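Local coordinates for protein geranyltranstransferase (Roseobacter denitrificans, PDB 4LLS) that probably condenses isopentenyl diphosphate with allylic diphosphates such as farnesyl diphosphate, a metal-dependent step of isoprenoid and carotenoid biosynthesis, at residues A233-I236 against A237-L241. Sequence-based numbering, arbitrary orientation.
Sequences AFQI and ADDIL. With CA (calcium ion), chain E; IPE (3-methylbut-3-enyl trihydrogen diphosphate), chain C.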
loop_
_atom_site.group_PDB
_atom_site.type_symbol
_atom_site.label_atom_id
_atom_site.label_comp_id
_atom_site.label_asym_id
_atom_site.label_seq_id
_atom_site.Cartn_x
_atom_site.Cartn_y
_atom_site.Cartn_z
ATOM N N ALA A 233 20.881 15.507 2.234
ATOM C CA ALA A 233 21.982 15.225 3.164
ATOM C C ALA A 233 21.920 13.767 3.636
ATOM O O ALA A 233 22.940 13.079 3.730
ATOM C CB ALA A 233 21.917 16.165 4.370
ATOM N N PHE A 234 20.724 13.321 3.998
ATOM C CA PHE A 234 20.512 11.960 4.442
ATOM C C PHE A 234 20.983 10.945 3.370
ATOM O O PHE A 234 21.633 9.956 3.704
ATOM C CB PHE A 234 19.026 11.763 4.786
ATOM C CG PHE A 234 18.630 10.327 5.033
ATOM C CD1 PHE A 234 18.753 9.790 6.276
ATOM C CD2 PHE A 234 18.296 9.507 3.966
ATOM C CE1 PHE A 234 18.459 8.442 6.475
ATOM C CE2 PHE A 234 17.976 8.185 4.159
ATOM C CZ PHE A 234 18.115 7.657 5.416
ATOM N N GLN A 235 20.609 11.153 2.116
ATOM C CA GLN A 235 20.982 10.216 1.081
ATOM C C GLN A 235 22.491 10.230 0.860
ATOM O O GLN A 235 23.071 9.164 0.630
ATOM C CB GLN A 235 20.217 10.476 -0.207
ATOM C CG GLN A 235 20.456 9.360 -1.235
ATOM C CD GLN A 235 20.023 7.997 -0.714
ATOM O OE1 GLN A 235 18.925 7.866 -0.150
ATOM N NE2 GLN A 235 20.940 7.018 -0.728
ATOM N N ILE A 236 23.105 11.405 0.871
ATOM C CA ILE A 236 24.553 11.491 0.707
ATOM C C ILE A 236 25.217 10.701 1.818
ATOM O O ILE A 236 26.118 9.895 1.589
ATOM C CB ILE A 236 25.052 12.940 0.695
ATOM C CG1 ILE A 236 24.542 13.639 -0.573
ATOM C CG2 ILE A 236 26.588 12.991 0.751
ATOM C CD1 ILE A 236 24.718 15.142 -0.590
ATOM N N ALA A 237 24.712 10.855 3.030
ATOM C CA ALA A 237 25.247 10.129 4.158
ATOM C C ALA A 237 25.083 8.639 4.003
ATOM O O ALA A 237 25.989 7.885 4.340
ATOM C CB ALA A 237 24.578 10.592 5.439
ATOM N N ASP A 238 23.921 8.195 3.539
ATOM C CA ASP A 238 23.717 6.782 3.246
ATOM C C ASP A 238 24.718 6.245 2.216
ATOM O O ASP A 238 25.183 5.129 2.321
ATOM C CB ASP A 238 22.265 6.521 2.795
ATOM C CG ASP A 238 21.933 5.034 2.703
ATOM O OD1 ASP A 238 21.878 4.519 1.554
ATOM O OD2 ASP A 238 21.925 4.318 3.738
ATOM N N ASP A 239 24.964 7.047 1.184
ATOM C CA ASP A 239 25.900 6.646 0.112
ATOM C C ASP A 239 27.332 6.575 0.666
ATOM O O ASP A 239 28.110 5.687 0.303
ATOM C CB ASP A 239 25.822 7.655 -1.021
ATOM C CG ASP A 239 24.527 7.575 -1.850
ATOM O OD1 ASP A 239 23.654 6.662 -1.712
ATOM O OD2 ASP A 239 24.369 8.504 -2.676
ATOM N N ILE A 240 27.681 7.491 1.549
ATOM C CA ILE A 240 28.973 7.446 2.255
ATOM C C ILE A 240 29.115 6.185 3.129
ATOM O O ILE A 240 30.157 5.519 3.132
ATOM C CB ILE A 240 29.232 8.741 3.072
ATOM C CG1 ILE A 240 29.453 9.951 2.147
ATOM C CG2 ILE A 240 30.433 8.565 4.000
ATOM C CD1 ILE A 240 29.433 11.325 2.791
ATOM N N LEU A 241 28.078 5.844 3.893
ATOM C CA LEU A 241 28.086 4.644 4.721
ATOM C C LEU A 241 28.279 3.377 3.896
ATOM O O LEU A 241 28.910 2.417 4.382
ATOM C CB LEU A 241 26.775 4.548 5.554
ATOM C CG LEU A 241 26.621 5.535 6.705
ATOM C CD1 LEU A 241 25.194 5.436 7.259
ATOM C CD2 LEU A 241 27.644 5.334 7.807
HETATM CA CA CA E . 22.278 2.654 0.333
HETATM C C1 IPE C . 17.286 3.130 4.765
HETATM O O1 IPE C . 16.692 4.156 5.586
HETATM C C2 IPE C . 16.698 3.233 3.362
HETATM C C3 IPE C . 16.980 4.582 2.750
HETATM C C4 IPE C . 15.997 5.380 2.335
HETATM C C5 IPE C . 18.394 4.979 2.455
HETATM P PA IPE C . 17.195 4.358 7.086
HETATM O O1A IPE C . 18.723 4.513 7.106
HETATM O O2A IPE C . 16.417 5.465 7.636
HETATM O O3A IPE C . 16.793 3.010 7.818
HETATM P PB IPE C . 16.245 2.574 9.281
HETATM O O1B IPE C . 16.755 1.156 9.488
HETATM O O2B IPE C . 16.808 3.536 10.288
HETATM O O3B IPE C . 14.748 2.720 9.147
HETATM O O HOH W 1 24.012 2.390 2.066
HETATM O O HOH W 2 23.645 3.936 -1.041
HETATM O O HOH W 3 23.382 0.982 -0.884
#
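Gln235 leaves the helix with CG anti to its backbone N (chi1 -172°) and then bends at chi2, which carries its amide along the helix to Asp239, whose own CG lies anti to the carbonyl carbon (chi1 -72°). The run Phe234-Gln235-Ile236-Ala237-Asp238-Asp239 belongs to the second aspartate-rich motif of the all-helical trans-prenyltransferase fold, on helix 221-244. Gln235 NE2 donates to Asp239 OD1 at 2.9 Å; the acceptor lies in the amide plane, while the donor comes from above the carboxylate, 47° out of its plane. Thr201 holds OE1 of the same amide and Phe265 N holds Asp239 OD2, so both flat groups are fixed at each end.

Asp238 OD1 binds a calcium ion at 2.3 Å. Its OD2 forms a salt bridge with Lys252, which leaves OD1 to bind the metal. Asp239 acts in the second shell: water 2, a calcium ligand, donates to its OD1 at 2.8 Å. Water 1, another calcium ligand, donates to the backbone O of Asp238, so this turn of helix steadies the metal both directly and through water.

The same surface lines the isopentenyl diphosphate pocket. Phe234 CZ lies 3.6 Å from O2A of the ligand, and O1 sits in plane at the ring edge. Gln235 OE1 and Asp238 CG approach the methyl carbon C5. On the flank facing helices 265-269 and 271-288, Ile236 and Ile240 pack one turn apart, CG2 of Ile236 standing 3.9 Å from CD1 of Ile240. The backbone keeps its regular i to i+4 bonds, including Ile240 N to Ile236 O at 2.9 Å.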